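Local coordinates for protein beta-galactosidase (Trichoderma reesei, PDB 3OG2) that probably hydrolyses terminal non-reducing beta-D-galactose residues in beta-D-galactosides, as a family 35 glycoside hydrolase, at residues Glu83-Gly87 / Gly829-Arg833; Gly130-Arg134 / Ser704-His709; Leu682-Arg686 / Thr697-Leu701; Asn689-Ala693 / Asp795-Pro801. All blocks are in the same frame, centred on the assembly; numbering follows the deposited sequence.

Interaction 1. Residues Glu83-Gly87 / Gly829-Arg833; sequences EGKPG and GEDYR
The Y832 ring turns an edge toward 83-87. K85 N lies near the ring plane, 4.3 Å from Y832 CE1, and G84 CA comes obliquely to the same ring atom. The other flat group is the E830 carboxylate. Its OE1 is 3.4 Å from P86 CD, and the two side chains cross at about a right angle. The contact joins a loop of the TIM-barrel domain, just after helix 79-82, to an irregular loop after strand 820-824 that holds an inverse gamma turn centred on D831. Glycine suits position 84, because a CB there would press on Y832 CE1. E830 CG packs 3.5 Å from G84 O. From there the E830 chain runs extended and carries its carboxylate past P86. OE2 then forms a salt bridge with R134 and a hydrogen bond with H709. Were E830 a leucine, R134 would probably lose this counter-charge and H709 NE2 this partner. The outer side is ionic. K85 sends CG opposite its backbone N (chi1 -179°) and bends at chi2 and chi4. This brings K85 NZ to 2.7 Å from D831 OD1, a salt bridge to the syn lone pair. Both residues are exposed, so solvent probably weakens the attraction. A water completes the contact: it accepts from G84 N at 2.9 Å and is hydrogen-bonded to Y832 OH at 2.8 Å.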
loop_
_atom_site.group_PDB
_atom_site.type_symbol
_atom_site.label_atom_id
_atom_site.label_comp_id
_atom_site.label_asym_id
_atom_site.label_seq_id
_atom_site.Cartn_x
_atom_site.Cartn_y
_atom_site.Cartn_z
ATOM N N GLU A 83 7.519 14.712 -13.137
ATOM C CA GLU A 83 8.398 15.360 -14.115
ATOM C C GLU A 83 8.358 14.558 -15.408
ATOM O O GLU A 83 9.380 14.127 -15.945
ATOM C CB GLU A 83 9.826 15.558 -13.570
ATOM C CG GLU A 83 10.565 16.642 -14.362
ATOM C CD GLU A 83 12.033 16.758 -14.023
ATOM O OE1 GLU A 83 12.570 15.928 -13.310
ATOM O OE2 GLU A 83 12.670 17.726 -14.519
ATOM N N GLY A 84 7.113 14.358 -15.893
ATOM C CA GLY A 84 6.965 13.606 -17.145
ATOM C C GLY A 84 7.664 14.276 -18.307
ATOM O O GLY A 84 8.135 13.593 -19.216
ATOM N N LYS A 85 7.743 15.610 -18.325
ATOM C CA LYS A 85 8.563 16.330 -19.289
ATOM C C LYS A 85 9.840 16.814 -18.625
ATOM O O LYS A 85 9.724 17.489 -17.577
ATOM C CB LYS A 85 7.826 17.553 -19.843
ATOM C CG LYS A 85 8.679 18.257 -20.852
ATOM C CD LYS A 85 8.123 18.747 -22.081
ATOM C CE LYS A 85 9.120 19.548 -22.964
ATOM N NZ LYS A 85 8.368 20.698 -23.549
ATOM N N PRO A 86 10.990 16.452 -19.118
ATOM C CA PRO A 86 12.214 16.831 -18.441
ATOM C C PRO A 86 12.276 18.346 -18.280
ATOM O O PRO A 86 12.033 19.090 -19.253
ATOM C CB PRO A 86 13.339 16.361 -19.348
ATOM C CG PRO A 86 12.687 15.532 -20.402
ATOM C CD PRO A 86 11.212 15.676 -20.330
ATOM N N GLY A 87 12.579 18.821 -17.074
ATOM C CA GLY A 87 12.675 20.234 -16.809
ATOM C C GLY A 87 11.378 20.860 -16.364
ATOM O O GLY A 87 11.367 22.062 -16.027
ATOM N N GLY A 829 3.729 12.783 -26.597
ATOM C CA GLY A 829 4.852 12.235 -25.840
ATOM C C GLY A 829 5.059 12.974 -24.529
ATOM O O GLY A 829 4.130 13.024 -23.687
ATOM N N GLU A 830 6.255 13.539 -24.294
ATOM C CA GLU A 830 6.535 14.267 -23.063
ATOM C C GLU A 830 5.771 15.574 -23.024
ATOM O O GLU A 830 5.609 16.094 -21.899
ATOM C CB GLU A 830 8.052 14.534 -22.914
ATOM C CG GLU A 830 8.737 13.173 -22.668
ATOM C CD GLU A 830 10.203 13.137 -22.967
ATOM O OE1 GLU A 830 10.853 14.155 -23.315
ATOM O OE2 GLU A 830 10.770 12.027 -22.859
ATOM N N ASP A 831 5.317 16.086 -24.157
ATOM C CA ASP A 831 4.331 17.206 -24.153
ATOM C C ASP A 831 2.947 16.574 -24.045
ATOM O O ASP A 831 2.095 16.727 -24.945
ATOM C CB ASP A 831 4.511 18.045 -25.403
ATOM C CG ASP A 831 5.870 18.700 -25.396
ATOM O OD1 ASP A 831 6.225 19.384 -24.427
ATOM O OD2 ASP A 831 6.622 18.517 -26.362
ATOM N N TYR A 832 2.717 15.835 -22.955
ATOM C CA TYR A 832 1.479 15.042 -22.870
ATOM C C TYR A 832 0.266 15.935 -22.751
ATOM O O TYR A 832 0.306 17.084 -22.274
ATOM C CB TYR A 832 1.600 14.046 -21.703
ATOM C CG TYR A 832 1.853 14.667 -20.348
ATOM C CD1 TYR A 832 3.169 14.939 -19.933
ATOM C CD2 TYR A 832 0.812 14.937 -19.483
ATOM C CE1 TYR A 832 3.433 15.492 -18.692
ATOM C CE2 TYR A 832 1.046 15.495 -18.223
ATOM C CZ TYR A 832 2.362 15.774 -17.844
ATOM O OH TYR A 832 2.586 16.315 -16.584
ATOM N N ARG A 833 -0.885 15.458 -23.201
ATOM C CA ARG A 833 -2.043 16.341 -23.363
ATOM C C ARG A 833 -2.875 16.503 -22.119
ATOM O O ARG A 833 -3.609 17.501 -22.016
ATOM C CB ARG A 833 -2.909 15.818 -24.517
ATOM C CG ARG A 833 -2.234 15.904 -25.870
ATOM C CD ARG A 833 -1.882 17.348 -26.250
ATOM N NE ARG A 833 -1.394 17.422 -27.629
ATOM C CZ ARG A 833 -2.077 17.887 -28.650
ATOM N NH1 ARG A 833 -3.310 18.345 -28.474
ATOM N NH2 ARG A 833 -1.498 17.887 -29.858
HETATM O O HOH W 1 4.599 15.391 -14.936
#

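Interaction 2. Residues Gly130-Arg134 / Ser704-His709; sequences GWLQR and SDYGFH. With NAG (2-acetamido-2-deoxy-beta-D-glucopyranose), chain E.
G130 lies over a face of the H709 ring, and this is the tight part of the contact. A 3-10 turn of the TIM-barrel domain, 130-134, meets a loop of the second all-beta domain, 704-709. G130 CA is 3.7 Å from the ring centroid, a CH-pi contact 26° off the ring normal. W131 N covers the rim of the same face. A CB on G130 would clash with H709 ND1, which favours glycine here. H709 ND1 and S704 OG are hydrogen-bonded at 2.7 Å, which helps to fix the ring's rotation. The more open part is at R134, which is partly exposed and meets the glycan. The bend of R134 at chi3 (-53°) turns the guanidinium edge to two acceptors. NH1 gives a hydrogen bond to S704 O at 2.9 Å, in the guanidinium plane and in line with the carbonyl. S704 O also accepts from G707 N. R134 NE bonds to O7 of the NAG on N689 at 3.0 Å. E830 holds both R134 NH1 and H709 NE2. A methionine in place of R134 would probably leave S704 O with one donor fewer, the sugar's acetamide without this hold and E830 without its counter-charge. Q133 packs on S704, with Q133 OE1 3.3 Å from S704 CB. Its NE2 is turned to M798 O and A800 O, which leaves OE1 facing two buried-side waters. Each donates to Q133 OE1 at 2.9 Å. One also donates to D705 OD1, and the other accepts from S704 N at 2.9 Å.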
loop_
_atom_site.group_PDB
_atom_site.type_symbol
_atom_site.label_atom_id
_atom_site.label_comp_id
_atom_site.label_asym_id
_atom_site.label_seq_id
_atom_site.Cartn_x
_atom_site.Cartn_y
_atom_site.Cartn_z
ATOM N N GLY A 130 10.620 7.745 -17.963
ATOM C CA GLY A 130 11.143 6.989 -19.104
ATOM C C GLY A 130 12.219 7.750 -19.889
ATOM O O GLY A 130 12.998 7.105 -20.607
ATOM N N TRP A 131 12.251 9.098 -19.765
ATOM C CA TRP A 131 13.342 9.801 -20.444
ATOM C C TRP A 131 14.714 9.516 -19.854
ATOM O O TRP A 131 15.704 9.856 -20.526
ATOM C CB TRP A 131 13.013 11.277 -20.498
ATOM C CG TRP A 131 12.533 11.991 -19.282
ATOM C CD1 TRP A 131 11.254 12.243 -18.953
ATOM C CD2 TRP A 131 13.355 12.584 -18.272
ATOM N NE1 TRP A 131 11.171 12.940 -17.790
ATOM C CE2 TRP A 131 12.445 13.175 -17.344
ATOM C CE3 TRP A 131 14.738 12.700 -18.043
ATOM C CZ2 TRP A 131 12.852 13.862 -16.194
ATOM C CZ3 TRP A 131 15.112 13.389 -16.885
ATOM C CH2 TRP A 131 14.185 13.958 -15.988
ATOM N N LEU A 132 14.811 8.836 -18.706
ATOM C CA LEU A 132 16.145 8.382 -18.277
ATOM C C LEU A 132 16.672 7.287 -19.174
ATOM O O LEU A 132 17.861 6.972 -19.124
ATOM C CB LEU A 132 16.103 7.921 -16.821
ATOM C CG LEU A 132 16.112 9.049 -15.779
ATOM C CD1 LEU A 132 16.315 8.409 -14.393
ATOM C CD2 LEU A 132 17.044 10.216 -15.930
ATOM N N GLN A 133 15.835 6.647 -20.043
ATOM C CA GLN A 133 16.412 5.752 -21.017
ATOM C C GLN A 133 17.343 6.484 -21.992
ATOM O O GLN A 133 18.181 5.812 -22.590
ATOM C CB GLN A 133 15.316 5.029 -21.830
ATOM C CG GLN A 133 14.361 4.228 -20.953
ATOM C CD GLN A 133 13.724 3.061 -21.658
ATOM O OE1 GLN A 133 13.664 3.031 -22.915
ATOM N NE2 GLN A 133 13.197 2.064 -20.921
ATOM N N ARG A 134 17.228 7.805 -22.092
ATOM C CA ARG A 134 18.079 8.562 -22.973
ATOM C C ARG A 134 19.307 9.125 -22.248
ATOM O O ARG A 134 20.073 9.907 -22.811
ATOM C CB ARG A 134 17.289 9.728 -23.571
ATOM C CG ARG A 134 16.077 9.197 -24.354
ATOM C CD ARG A 134 15.523 10.279 -25.269
ATOM N NE ARG A 134 15.192 11.568 -24.650
ATOM C CZ ARG A 134 13.982 11.880 -24.160
ATOM N NH1 ARG A 134 12.980 10.985 -24.205
ATOM N NH2 ARG A 134 13.728 13.082 -23.641
ATOM N N SER A 704 10.803 5.181 -25.800
ATOM C CA SER A 704 11.283 6.268 -24.941
ATOM C C SER A 704 12.289 7.130 -25.677
ATOM O O SER A 704 12.499 8.293 -25.240
ATOM C CB SER A 704 11.927 5.725 -23.654
ATOM O OG SER A 704 10.911 5.213 -22.782
ATOM N N ASP A 705 12.899 6.642 -26.745
ATOM C CA ASP A 705 13.831 7.477 -27.495
ATOM C C ASP A 705 13.096 8.593 -28.187
ATOM O O ASP A 705 13.745 9.596 -28.561
ATOM C CB ASP A 705 14.582 6.686 -28.547
ATOM C CG ASP A 705 15.766 5.886 -27.951
ATOM O OD1 ASP A 705 16.054 6.007 -26.740
ATOM O OD2 ASP A 705 16.422 5.158 -28.747
ATOM N N TYR A 706 11.788 8.523 -28.361
ATOM C CA TYR A 706 10.970 9.541 -29.014
ATOM C C TYR A 706 10.003 10.193 -28.028
ATOM O O TYR A 706 9.094 10.934 -28.441
ATOM C CB TYR A 706 10.188 8.877 -30.155
ATOM C CG TYR A 706 11.110 8.294 -31.216
ATOM C CD1 TYR A 706 11.576 6.987 -31.100
ATOM C CD2 TYR A 706 11.482 9.051 -32.303
ATOM C CE1 TYR A 706 12.415 6.439 -32.063
ATOM C CE2 TYR A 706 12.336 8.493 -33.293
ATOM C CZ TYR A 706 12.780 7.205 -33.173
ATOM O OH TYR A 706 13.615 6.695 -34.154
ATOM N N GLY A 707 10.202 9.926 -26.723
ATOM C CA GLY A 707 9.356 10.596 -25.735
ATOM C C GLY A 707 8.115 9.851 -25.323
ATOM O O GLY A 707 7.256 10.470 -24.633
ATOM N N PHE A 708 7.967 8.577 -25.711
ATOM C CA PHE A 708 6.775 7.800 -25.424
ATOM C C PHE A 708 7.097 6.775 -24.332
ATOM O O PHE A 708 7.815 5.810 -24.644
ATOM C CB PHE A 708 6.268 7.083 -26.689
ATOM C CG PHE A 708 5.933 8.081 -27.795
ATOM C CD1 PHE A 708 4.940 9.033 -27.622
ATOM C CD2 PHE A 708 6.639 8.000 -28.996
ATOM C CE1 PHE A 708 4.650 9.892 -28.658
ATOM C CE2 PHE A 708 6.395 8.874 -30.026
ATOM C CZ PHE A 708 5.378 9.824 -29.834
ATOM N N HIS A 709 6.554 6.973 -23.142
ATOM C CA HIS A 709 6.949 6.153 -21.990
ATOM C C HIS A 709 5.820 5.323 -21.410
ATOM O O HIS A 709 6.078 4.563 -20.454
ATOM C CB HIS A 709 7.475 7.078 -20.836
ATOM C CG HIS A 709 8.520 8.005 -21.385
ATOM N ND1 HIS A 709 9.637 7.535 -22.087
ATOM C CD2 HIS A 709 8.519 9.363 -21.392
ATOM C CE1 HIS A 709 10.321 8.623 -22.463
ATOM N NE2 HIS A 709 9.679 9.726 -22.051
HETATM C C1 NAG E . 21.659 12.156 -25.996
HETATM C C2 NAG E . 20.517 13.188 -25.966
HETATM C C3 NAG E . 20.969 14.617 -26.218
HETATM C C4 NAG E . 22.184 15.016 -25.359
HETATM C C5 NAG E . 23.211 13.874 -25.438
HETATM C C6 NAG E . 24.448 14.220 -24.602
HETATM C C7 NAG E . 18.127 12.804 -26.403
HETATM C C8 NAG E . 17.131 12.860 -27.548
HETATM N N2 NAG E . 19.400 12.868 -26.806
HETATM O O3 NAG E . 19.924 15.559 -26.013
HETATM O O4 NAG E . 22.731 16.231 -25.886
HETATM O O5 NAG E . 22.599 12.633 -25.015
HETATM O O6 NAG E . 25.601 13.484 -24.944
HETATM O O7 NAG E . 17.696 13.061 -25.267
HETATM O O HOH W 2 15.347 3.694 -25.183
HETATM O O HOH W 3 11.392 2.512 -24.693
#

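Interaction 3. Residues Leu682-Arg686 / Thr697-Leu701; sequences LANLR and TPVSL
L685 and S700 carry the backbone hydrogen bond of this contact. S700 N donates to L685 O at 2.8 Å, with an N-H...O angle of 159°. The same oxygen takes a CA-H...O contact from V699 CA at 3.1 Å. Two irregular limbs of one loop are thus tied together, and they run 139° apart. An inverse gamma turn centred on A683 bends the first limb. T697 OG1 donates to V699 O at 2.6 Å, a bond within the second limb.

The charged part is a guanidinium laid over a carbonyl. R686 is bent at chi3 (54°), which folds its end back over P698. P698 O lies against one face, 3.0 Å from R686 CZ. The NH groups point the wrong way for hydrogen bonds, so any attraction is probably electrostatic. P698 CB sits at the edge of the same group. A water also lies between R686 O and T697 O.

The apolar part is small: A683 CB meets L701 CD2 at 3.6 Å. The V699 methyls pack instead against polar atoms of the first limb, CG2 at 3.3 Å from A683 O and CG1 on R686 NH1.

In the fold, both limbs belong to the long connection from strand 663-666 to strand 713-720, within the second all-beta domain. A683, V699 and L701 rest on W821 of strand 820-824. P698 and L701 also touch Y807 of strand 803-811. A683 and L701 make backbone hydrogen bonds to these strands, with W821 and I804.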
loop_
_atom_site.group_PDB
_atom_site.type_symbol
_atom_site.label_atom_id
_atom_site.label_comp_id
_atom_site.label_asym_id
_atom_site.label_seq_id
_atom_site.Cartn_x
_atom_site.Cartn_y
_atom_site.Cartn_z
ATOM N N LEU A 682 8.258 10.594 -37.174
ATOM C CA LEU A 682 9.109 9.701 -37.926
ATOM C C LEU A 682 10.039 8.976 -36.986
ATOM O O LEU A 682 10.633 9.571 -36.068
ATOM C CB LEU A 682 9.979 10.503 -38.907
ATOM C CG LEU A 682 9.202 11.363 -39.912
ATOM C CD1 LEU A 682 10.221 12.000 -40.875
ATOM C CD2 LEU A 682 8.139 10.515 -40.610
ATOM N N ALA A 683 10.214 7.681 -37.172
ATOM C CA ALA A 683 11.187 6.909 -36.375
ATOM C C ALA A 683 12.472 6.918 -37.184
ATOM O O ALA A 683 12.730 5.917 -37.862
ATOM C CB ALA A 683 10.719 5.473 -36.123
ATOM N N ASN A 684 13.177 8.044 -37.149
ATOM C CA ASN A 684 14.291 8.197 -38.064
ATOM C C ASN A 684 15.590 8.464 -37.317
ATOM O O ASN A 684 16.592 8.893 -37.936
ATOM C CB ASN A 684 14.016 9.317 -39.072
ATOM C CG ASN A 684 13.785 10.662 -38.397
ATOM O OD1 ASN A 684 13.836 10.790 -37.160
ATOM N ND2 ASN A 684 13.543 11.659 -39.228
ATOM N N LEU A 685 15.663 8.223 -36.027
ATOM C CA LEU A 685 16.884 8.402 -35.283
ATOM C C LEU A 685 17.850 7.274 -35.553
ATOM O O LEU A 685 17.518 6.112 -35.244
ATOM C CB LEU A 685 16.603 8.464 -33.755
ATOM C CG LEU A 685 15.685 9.673 -33.404
ATOM C CD1 LEU A 685 15.281 9.635 -31.936
ATOM C CD2 LEU A 685 16.342 10.997 -33.839
ATOM N N ARG A 686 19.002 7.598 -36.105
ATOM C CA ARG A 686 19.915 6.517 -36.498
ATOM C C ARG A 686 20.817 6.043 -35.353
ATOM O O ARG A 686 21.498 5.023 -35.483
ATOM C CB ARG A 686 20.769 6.951 -37.711
ATOM C CG ARG A 686 19.867 7.372 -38.899
ATOM C CD ARG A 686 20.751 7.359 -40.170
ATOM N NE ARG A 686 21.299 6.011 -40.111
ATOM C CZ ARG A 686 20.642 4.850 -40.267
ATOM N NH1 ARG A 686 19.325 4.800 -40.523
ATOM N NH2 ARG A 686 21.352 3.733 -40.154
ATOM N N THR A 697 18.845 -2.276 -35.090
ATOM C CA THR A 697 18.092 -1.833 -36.230
ATOM C C THR A 697 18.731 -0.565 -36.788
ATOM O O THR A 697 19.449 0.123 -36.057
ATOM C CB THR A 697 16.631 -1.572 -35.836
ATOM O OG1 THR A 697 16.634 -0.714 -34.680
ATOM C CG2 THR A 697 15.905 -2.858 -35.475
ATOM N N PRO A 698 18.481 -0.244 -38.044
ATOM C CA PRO A 698 19.088 0.978 -38.618
ATOM C C PRO A 698 18.556 2.275 -38.026
ATOM O O PRO A 698 19.235 3.293 -38.124
ATOM C CB PRO A 698 18.752 0.882 -40.096
ATOM C CG PRO A 698 17.827 -0.238 -40.321
ATOM C CD PRO A 698 17.693 -0.997 -39.033
ATOM N N VAL A 699 17.365 2.275 -37.450
ATOM C CA VAL A 699 16.824 3.422 -36.711
ATOM C C VAL A 699 16.308 2.912 -35.391
ATOM O O VAL A 699 15.974 1.727 -35.264
ATOM C CB VAL A 699 15.660 4.119 -37.413
ATOM C CG1 VAL A 699 16.202 4.806 -38.676
ATOM C CG2 VAL A 699 14.517 3.134 -37.761
ATOM N N SER A 700 16.266 3.757 -34.373
ATOM C CA SER A 700 15.661 3.362 -33.106
ATOM C C SER A 700 14.160 3.161 -33.263
ATOM O O SER A 700 13.459 4.027 -33.817
ATOM C CB SER A 700 15.895 4.475 -32.066
ATOM O OG SER A 700 15.230 4.048 -30.873
ATOM N N LEU A 701 13.677 2.057 -32.718
ATOM C CA LEU A 701 12.237 1.798 -32.582
ATOM C C LEU A 701 11.887 1.591 -31.128
ATOM O O LEU A 701 11.004 0.799 -30.790
ATOM C CB LEU A 701 11.857 0.602 -33.469
ATOM C CG LEU A 701 12.143 0.855 -34.963
ATOM C CD1 LEU A 701 11.946 -0.446 -35.733
ATOM C CD2 LEU A 701 11.273 1.932 -35.558
HETATM O O HOH W 4 21.481 2.084 -35.884
#

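Interaction 4. Residues Asn689-Ala693 / Asp795-Pro801; sequences NNTYA and DDSMKAP. With NAG (2-acetamido-2-deoxy-beta-D-glucopyranose), chain E.
Y692 and K799 bring their CA atoms to 6.1 Å, where an Asx turn begun by N690 lies against the short 3-10 turn that includes K799. This packs a loop of the second all-beta domain on the loop between strands 775-782 and 803-811. N690 works with both ends of its amide. OD1 accepts from Y692 N in the carbonyl plane and from A693 N above that plane. ND2 donates to K799 O at 2.8 Å, nearly straight at 171°. Three bonds therefore fix the amide's rotation. Y692 has CG opposite its backbone N (chi1 -177°), which throws the ring across the 3-10 turn. D796 O lies over one face, 3.4 Å from Y692 CD1. S797 CA makes an off-centre CH-pi contact with the ring, and D795 OD1 is at its edge. A693 CB packs on P801 CD at 3.6 Å. K799 runs extended, and its NZ forms a salt bridge with D796 OD2 at 2.7 Å. V135 O and G137 O also accept from NZ. N689 carries the N-linked NAG on ND2. T691 OG1 is hydrogen-bonded to K136 O. A water bridges the segments, donating to T691 OG1 (2.8 Å) and D796 OD2 (2.7 Å).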
loop_
_atom_site.group_PDB
_atom_site.type_symbol
_atom_site.label_atom_id
_atom_site.label_comp_id
_atom_site.label_asym_id
_atom_site.label_seq_id
_atom_site.Cartn_x
_atom_site.Cartn_y
_atom_site.Cartn_z
ATOM N N ASN A 689 20.835 6.867 -27.353
ATOM C CA ASN A 689 21.636 7.029 -26.146
ATOM C C ASN A 689 21.415 5.873 -25.184
ATOM O O ASN A 689 22.001 5.915 -24.089
ATOM C CB ASN A 689 21.213 8.311 -25.422
ATOM C CG ASN A 689 21.729 9.560 -26.043
ATOM O OD1 ASN A 689 22.566 9.495 -26.954
ATOM N ND2 ASN A 689 21.331 10.752 -25.608
ATOM N N ASN A 690 20.558 4.937 -25.559
ATOM C CA ASN A 690 20.273 3.773 -24.726
ATOM C C ASN A 690 21.488 2.844 -24.708
ATOM O O ASN A 690 21.772 2.100 -25.626
ATOM C CB ASN A 690 19.027 3.036 -25.170
ATOM C CG ASN A 690 18.597 2.029 -24.102
ATOM O OD1 ASN A 690 19.371 1.401 -23.424
ATOM N ND2 ASN A 690 17.283 1.912 -23.893
ATOM N N THR A 691 22.239 2.919 -23.607
ATOM C CA THR A 691 23.467 2.162 -23.512
ATOM C C THR A 691 23.184 0.764 -23.018
ATOM O O THR A 691 24.073 -0.108 -23.052
ATOM C CB THR A 691 24.427 2.900 -22.548
ATOM O OG1 THR A 691 23.713 3.326 -21.356
ATOM C CG2 THR A 691 25.010 4.149 -23.211
ATOM N N TYR A 692 21.981 0.457 -22.552
ATOM C CA TYR A 692 21.641 -0.870 -22.053
ATOM C C TYR A 692 21.218 -1.805 -23.179
ATOM O O TYR A 692 21.421 -3.008 -23.071
ATOM C CB TYR A 692 20.467 -0.734 -21.112
ATOM C CG TYR A 692 19.978 -1.962 -20.418
ATOM C CD1 TYR A 692 20.708 -2.566 -19.411
ATOM C CD2 TYR A 692 18.778 -2.546 -20.752
ATOM C CE1 TYR A 692 20.264 -3.699 -18.769
ATOM C CE2 TYR A 692 18.297 -3.669 -20.128
ATOM C CZ TYR A 692 19.050 -4.241 -19.134
ATOM O OH TYR A 692 18.578 -5.375 -18.494
ATOM N N ALA A 693 20.628 -1.285 -24.238
ATOM C CA ALA A 693 20.148 -2.073 -25.359
ATOM C C ALA A 693 20.633 -1.422 -26.653
ATOM O O ALA A 693 19.864 -0.747 -27.329
ATOM C CB ALA A 693 18.613 -2.186 -25.347
ATOM N N ASP A 795 23.211 -2.191 -13.024
ATOM C CA ASP A 795 22.470 -2.962 -14.006
ATOM C C ASP A 795 21.338 -2.038 -14.412
ATOM O O ASP A 795 20.393 -1.901 -13.593
ATOM C CB ASP A 795 21.932 -4.224 -13.378
ATOM C CG ASP A 795 21.155 -5.087 -14.336
ATOM O OD1 ASP A 795 21.116 -4.615 -15.478
ATOM O OD2 ASP A 795 20.645 -6.171 -13.936
ATOM N N ASP A 796 21.424 -1.412 -15.533
ATOM C CA ASP A 796 20.456 -0.384 -15.947
ATOM C C ASP A 796 19.164 -1.002 -16.451
ATOM O O ASP A 796 18.686 -0.634 -17.535
ATOM C CB ASP A 796 21.125 0.470 -17.038
ATOM C CG ASP A 796 21.969 1.636 -16.561
ATOM O OD1 ASP A 796 21.969 1.956 -15.368
ATOM O OD2 ASP A 796 22.676 2.248 -17.407
ATOM N N SER A 797 18.591 -1.938 -15.682
ATOM C CA SER A 797 17.415 -2.641 -16.166
ATOM C C SER A 797 16.211 -1.777 -16.452
ATOM O O SER A 797 15.363 -2.160 -17.284
ATOM C CB SER A 797 17.013 -3.716 -15.129
ATOM O OG SER A 797 16.884 -3.139 -13.841
ATOM N N MET A 798 16.106 -0.600 -15.827
ATOM C CA MET A 798 14.969 0.297 -16.181
ATOM C C MET A 798 15.063 0.761 -17.627
ATOM O O MET A 798 14.060 1.178 -18.212
ATOM C CB MET A 798 14.966 1.447 -15.164
ATOM C CG MET A 798 13.994 2.562 -15.559
ATOM S SD MET A 798 14.888 3.861 -16.486
ATOM C CE MET A 798 13.453 4.698 -17.194
ATOM N N LYS A 799 16.277 0.689 -18.223
ATOM C CA LYS A 799 16.433 1.136 -19.608
ATOM C C LYS A 799 15.963 0.100 -20.610
ATOM O O LYS A 799 16.104 0.361 -21.814
ATOM C CB LYS A 799 17.916 1.499 -19.877
ATOM C CG LYS A 799 18.365 2.698 -19.019
ATOM C CD LYS A 799 19.791 3.098 -19.434
ATOM C CE LYS A 799 20.276 4.264 -18.576
ATOM N NZ LYS A 799 21.762 4.443 -18.788
ATOM N N ALA A 800 15.411 -1.052 -20.182
ATOM C CA ALA A 800 14.893 -2.005 -21.173
ATOM C C ALA A 800 13.865 -1.316 -22.067
ATOM O O ALA A 800 12.879 -0.798 -21.536
ATOM C CB ALA A 800 14.265 -3.194 -20.480
ATOM N N PRO A 801 14.070 -1.240 -23.360
ATOM C CA PRO A 801 13.150 -0.453 -24.201
ATOM C C PRO A 801 11.807 -1.123 -24.404
ATOM O O PRO A 801 11.585 -2.312 -24.114
ATOM C CB PRO A 801 13.908 -0.290 -25.514
ATOM C CG PRO A 801 14.931 -1.317 -25.526
ATOM C CD PRO A 801 15.267 -1.689 -24.075
HETATM C C1 NAG E . 21.659 12.156 -25.996
HETATM C C2 NAG E . 20.517 13.188 -25.966
HETATM C C3 NAG E . 20.969 14.617 -26.218
HETATM C C4 NAG E . 22.184 15.016 -25.359
HETATM C C5 NAG E . 23.211 13.874 -25.438
HETATM C C6 NAG E . 24.448 14.220 -24.602
HETATM C C7 NAG E . 18.127 12.804 -26.403
HETATM C C8 NAG E . 17.131 12.860 -27.548
HETATM N N2 NAG E . 19.400 12.868 -26.806
HETATM O O3 NAG E . 19.924 15.559 -26.013
HETATM O O4 NAG E . 22.731 16.231 -25.886
HETATM O O5 NAG E . 22.599 12.633 -25.015
HETATM O O6 NAG E . 25.601 13.484 -24.944
HETATM O O7 NAG E . 17.696 13.061 -25.267
HETATM O O HOH W 5 21.012 5.088 -21.788
HETATM O O HOH W 6 23.626 1.064 -19.635
#

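Interaction 2 is the buried contact, interaction 1 lies at the surface, and interactions 3 and 4 are partly buried. Interactions 1 and 2 both join the TIM-barrel domain to later loops, and they meet at E830, which reaches R134 and H709. The connection between strands 663-666 and 713-720 supplies a segment to interactions 2 and 4 and both segments of interaction 3. D705 and Y706 bond to S700, linking interactions 2 and 3. Q133 links interactions 2 and 4, and both touch the same NAG. Interactions 1 and 4 each hold a lysine-aspartate salt bridge. Interaction 2 has a histidine and an arginine shared with the glycan, and interaction 3 a guanidinium over a carbonyl.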